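PDB 2CW5: bacterial fluorinating enzyme homolog from Thermus thermophilus, which hydrolyses S-adenosyl-L-methionine to adenosine and L-methionine, and lacks the chlorinase and fluorinase activity of its halogenase relatives. Local coordinates for residues F199-R211 against P221-V233. Numbering follows the deposited sequence.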
# COMPACT_ATOMS: atom_id res chain seq x y z
N PHE C 199 -1.36 -25.39 -29.03
CA PHE C 199 -0.40 -24.30 -29.08
C PHE C 199 -1.09 -22.96 -29.33
O PHE C 199 -2.09 -22.89 -30.05
CB PHE C 199 0.62 -24.54 -30.19
CG PHE C 199 1.60 -25.64 -29.90
CD1 PHE C 199 2.64 -25.45 -29.01
CD2 PHE C 199 1.47 -26.88 -30.52
CE1 PHE C 199 3.55 -26.47 -28.74
CE2 PHE C 199 2.37 -27.91 -30.26
CZ PHE C 199 3.41 -27.70 -29.37
N VAL C 200 -0.56 -21.91 -28.73
CA VAL C 200 -1.12 -20.58 -28.91
C VAL C 200 -0.03 -19.70 -29.52
O VAL C 200 1.12 -19.74 -29.07
CB VAL C 200 -1.62 -19.99 -27.57
CG1 VAL C 200 -0.46 -19.80 -26.60
CG2 VAL C 200 -2.34 -18.69 -27.81
N GLU C 201 -0.38 -18.95 -30.55
CA GLU C 201 0.58 -18.08 -31.21
C GLU C 201 0.38 -16.62 -30.84
O GLU C 201 -0.71 -16.07 -31.00
CB GLU C 201 0.49 -18.26 -32.72
CG GLU C 201 1.44 -17.38 -33.51
CD GLU C 201 1.45 -17.70 -34.99
OE1 GLU C 201 1.90 -18.81 -35.36
OE2 GLU C 201 1.00 -16.85 -35.78
N VAL C 202 1.44 -16.01 -30.34
CA VAL C 202 1.42 -14.60 -29.95
C VAL C 202 2.82 -14.01 -30.08
O VAL C 202 3.80 -14.64 -29.69
CB VAL C 202 0.92 -14.43 -28.49
CG1 VAL C 202 1.81 -15.19 -27.53
CG2 VAL C 202 0.87 -12.95 -28.12
N GLY C 203 2.90 -12.81 -30.65
CA GLY C 203 4.19 -12.15 -30.81
C GLY C 203 5.14 -12.89 -31.73
O GLY C 203 6.36 -12.76 -31.61
N GLY C 204 4.58 -13.67 -32.65
CA GLY C 204 5.41 -14.43 -33.57
C GLY C 204 5.95 -15.72 -32.98
O GLY C 204 6.76 -16.40 -33.61
N ARG C 205 5.50 -16.06 -31.77
CA ARG C 205 5.96 -17.27 -31.10
C ARG C 205 4.85 -18.32 -30.94
O ARG C 205 3.66 -17.99 -30.89
CB ARG C 205 6.50 -16.94 -29.71
CG ARG C 205 7.64 -15.93 -29.68
CD ARG C 205 8.03 -15.64 -28.25
NE ARG C 205 9.06 -14.62 -28.12
CZ ARG C 205 10.32 -14.77 -28.53
NH1 ARG C 205 10.70 -15.90 -29.10
NH2 ARG C 205 11.19 -13.79 -28.36
N ARG C 206 5.27 -19.58 -30.85
CA ARG C 206 4.35 -20.69 -30.65
C ARG C 206 4.53 -21.16 -29.21
O ARG C 206 5.57 -21.71 -28.86
CB ARG C 206 4.69 -21.84 -31.61
CG ARG C 206 4.33 -21.57 -33.06
CD ARG C 206 5.07 -22.53 -34.00
NE ARG C 206 4.76 -23.94 -33.74
CZ ARG C 206 3.62 -24.53 -34.09
NH1 ARG C 206 2.67 -23.84 -34.71
NH2 ARG C 206 3.43 -25.81 -33.82
N VAL C 207 3.53 -20.91 -28.38
CA VAL C 207 3.59 -21.29 -26.98
C VAL C 207 2.69 -22.48 -26.68
O VAL C 207 1.51 -22.48 -27.04
CB VAL C 207 3.18 -20.10 -26.08
CG1 VAL C 207 3.22 -20.49 -24.62
CG2 VAL C 207 4.11 -18.91 -26.35
N PRO C 208 3.23 -23.52 -26.03
CA PRO C 208 2.44 -24.70 -25.70
C PRO C 208 1.47 -24.46 -24.55
O PRO C 208 1.79 -23.76 -23.59
CB PRO C 208 3.50 -25.74 -25.35
CG PRO C 208 4.56 -24.90 -24.70
CD PRO C 208 4.64 -23.71 -25.64
N VAL C 209 0.28 -25.05 -24.65
CA VAL C 209 -0.73 -24.92 -23.62
C VAL C 209 -0.58 -26.12 -22.69
O VAL C 209 -0.45 -27.25 -23.16
CB VAL C 209 -2.14 -24.92 -24.22
CG1 VAL C 209 -3.18 -24.81 -23.12
CG2 VAL C 209 -2.28 -23.77 -25.21
N ARG C 210 -0.60 -25.87 -21.39
CA ARG C 210 -0.45 -26.94 -20.41
C ARG C 210 -1.35 -26.74 -19.20
O ARG C 210 -1.96 -25.68 -19.04
CB ARG C 210 1.01 -27.04 -19.96
CG ARG C 210 1.97 -27.56 -21.02
CD ARG C 210 1.70 -29.04 -21.32
NE ARG C 210 2.65 -29.59 -22.28
CZ ARG C 210 2.69 -29.29 -23.57
NH1 ARG C 210 1.82 -28.42 -24.08
NH2 ARG C 210 3.59 -29.85 -24.37
N ARG C 211 -1.44 -27.76 -18.35
CA ARG C 211 -2.26 -27.69 -17.15
C ARG C 211 -1.35 -27.66 -15.92
O ARG C 211 -1.59 -26.90 -14.98
CB ARG C 211 -3.19 -28.90 -17.05
CG ARG C 211 -4.20 -29.01 -18.18
CD ARG C 211 -5.29 -30.00 -17.82
NE ARG C 211 -6.34 -30.07 -18.83
CZ ARG C 211 -7.50 -30.70 -18.67
NH1 ARG C 211 -7.77 -31.33 -17.53
NH2 ARG C 211 -8.39 -30.71 -19.65
N PRO C 221 8.27 -20.02 -21.75
CA PRO C 221 6.89 -19.54 -21.80
C PRO C 221 5.88 -20.68 -21.88
O PRO C 221 6.13 -21.70 -22.52
CB PRO C 221 6.88 -18.70 -23.07
CG PRO C 221 7.73 -19.54 -23.98
CD PRO C 221 8.90 -19.93 -23.08
N VAL C 222 4.72 -20.50 -21.25
CA VAL C 222 3.68 -21.52 -21.26
C VAL C 222 2.30 -20.88 -21.18
O VAL C 222 2.13 -19.84 -20.55
CB VAL C 222 3.87 -22.50 -20.07
CG1 VAL C 222 3.77 -21.74 -18.76
CG2 VAL C 222 2.84 -23.61 -20.14
N ALA C 223 1.33 -21.50 -21.84
CA ALA C 223 -0.05 -21.00 -21.85
C ALA C 223 -0.93 -21.95 -21.04
O ALA C 223 -0.71 -23.16 -21.03
CB ALA C 223 -0.56 -20.88 -23.28
N TYR C 224 -1.94 -21.39 -20.37
CA TYR C 224 -2.84 -22.17 -19.54
C TYR C 224 -4.10 -21.36 -19.27
O TYR C 224 -4.11 -20.14 -19.45
CB TYR C 224 -2.16 -22.49 -18.21
CG TYR C 224 -1.71 -21.24 -17.48
CD1 TYR C 224 -2.58 -20.56 -16.63
CD2 TYR C 224 -0.45 -20.69 -17.72
CE1 TYR C 224 -2.21 -19.35 -16.04
CE2 TYR C 224 -0.07 -19.49 -17.13
CZ TYR C 224 -0.96 -18.82 -16.30
OH TYR C 224 -0.60 -17.61 -15.74
N LEU C 225 -5.17 -22.03 -18.83
CA LEU C 225 -6.39 -21.31 -18.52
C LEU C 225 -6.19 -20.71 -17.13
O LEU C 225 -5.92 -21.44 -16.17
CB LEU C 225 -7.60 -22.24 -18.53
CG LEU C 225 -8.95 -21.52 -18.48
CD1 LEU C 225 -9.16 -20.74 -19.77
CD2 LEU C 225 -10.07 -22.53 -18.28
N GLY C 226 -6.32 -19.40 -17.03
CA GLY C 226 -6.13 -18.71 -15.77
C GLY C 226 -7.26 -18.80 -14.77
O GLY C 226 -8.34 -19.32 -15.06
N SER C 227 -7.01 -18.27 -13.58
CA SER C 227 -7.96 -18.28 -12.48
C SER C 227 -9.29 -17.59 -12.78
O SER C 227 -10.28 -17.84 -12.10
CB SER C 227 -7.32 -17.66 -11.24
OG SER C 227 -6.78 -16.38 -11.54
N ALA C 228 -9.32 -16.72 -13.79
CA ALA C 228 -10.56 -16.02 -14.13
C ALA C 228 -11.23 -16.62 -15.36
O ALA C 228 -12.21 -16.08 -15.87
CB ALA C 228 -10.27 -14.53 -14.36
N GLY C 229 -10.69 -17.74 -15.84
CA GLY C 229 -11.26 -18.40 -17.00
C GLY C 229 -10.73 -17.92 -18.34
O GLY C 229 -11.27 -18.29 -19.38
N LEU C 230 -9.69 -17.09 -18.32
CA LEU C 230 -9.11 -16.58 -19.56
C LEU C 230 -7.74 -17.20 -19.79
O LEU C 230 -7.00 -17.46 -18.84
CB LEU C 230 -8.99 -15.06 -19.51
CG LEU C 230 -10.30 -14.28 -19.37
CD1 LEU C 230 -10.00 -12.78 -19.30
CD2 LEU C 230 -11.20 -14.59 -20.55
N LEU C 231 -7.39 -17.43 -21.05
CA LEU C 231 -6.09 -18.02 -21.37
C LEU C 231 -5.00 -17.02 -20.99
O LEU C 231 -5.13 -15.82 -21.24
CB LEU C 231 -6.00 -18.37 -22.86
CG LEU C 231 -4.70 -19.05 -23.34
CD1 LEU C 231 -4.95 -19.83 -24.61
CD2 LEU C 231 -3.62 -18.01 -23.55
N GLU C 232 -3.93 -17.53 -20.39
CA GLU C 232 -2.82 -16.69 -19.98
C GLU C 232 -1.51 -17.24 -20.52
O GLU C 232 -1.41 -18.42 -20.84
CB GLU C 232 -2.75 -16.62 -18.45
CG GLU C 232 -3.85 -15.77 -17.81
CD GLU C 232 -3.82 -15.80 -16.29
OE1 GLU C 232 -2.72 -15.82 -15.70
OE2 GLU C 232 -4.91 -15.78 -15.68
N VAL C 233 -0.52 -16.36 -20.64
CA VAL C 233 0.81 -16.72 -21.13
C VAL C 233 1.83 -16.25 -20.10
O VAL C 233 1.94 -15.05 -19.83
CB VAL C 233 1.14 -16.05 -22.48
CG1 VAL C 233 2.60 -16.30 -22.85
CG2 VAL C 233 0.23 -16.60 -23.56
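Ala223 turns its methyl group toward Val200, and CB of Ala223 sits only 3.5 Å from CG1 of Val200, tighter than usual for two carbons. Two more valines close in on that methyl. Val207 sends CG1, anti to its backbone N (chi1 179°), to 4.0 Å from Ala223 CB and 3.5 Å from Val222 CA, while Val209 brings CG2 to 3.9 Å from Ala223 CB. The other branch of Val200, CG2, meets Leu231 CD1, and Val252 of strand 251-254 also packs on Val200.

The backbones themselves are joined by a single bridge between Val209 and Ala223. Ala223 N donates to Pro208 O at 2.9 Å, and Arg210 N reaches Ala223 O at 2.7 Å almost head-on to the carbonyl (C=O...N 169°). Val209 CA adds a C-H...O contact to the same oxygen. On the outer side, Val222 CG2 lies against Arg210 CB, the two side chains crossing at about a right angle.

Strands 205-208 and 221-225, the two ends of the seven-stranded antiparallel sheet, meet obliquely (56°), and this one bridge closes the beta barrel. The 221-233 hairpin also carries Ser227 and Glu232, which probably bind S-adenosyl-L-methionine; Tyr224 OH bonds weakly to Glu232 OE1. Ala223 is thus gripped at both N and O while its methyl sits among apolar groups.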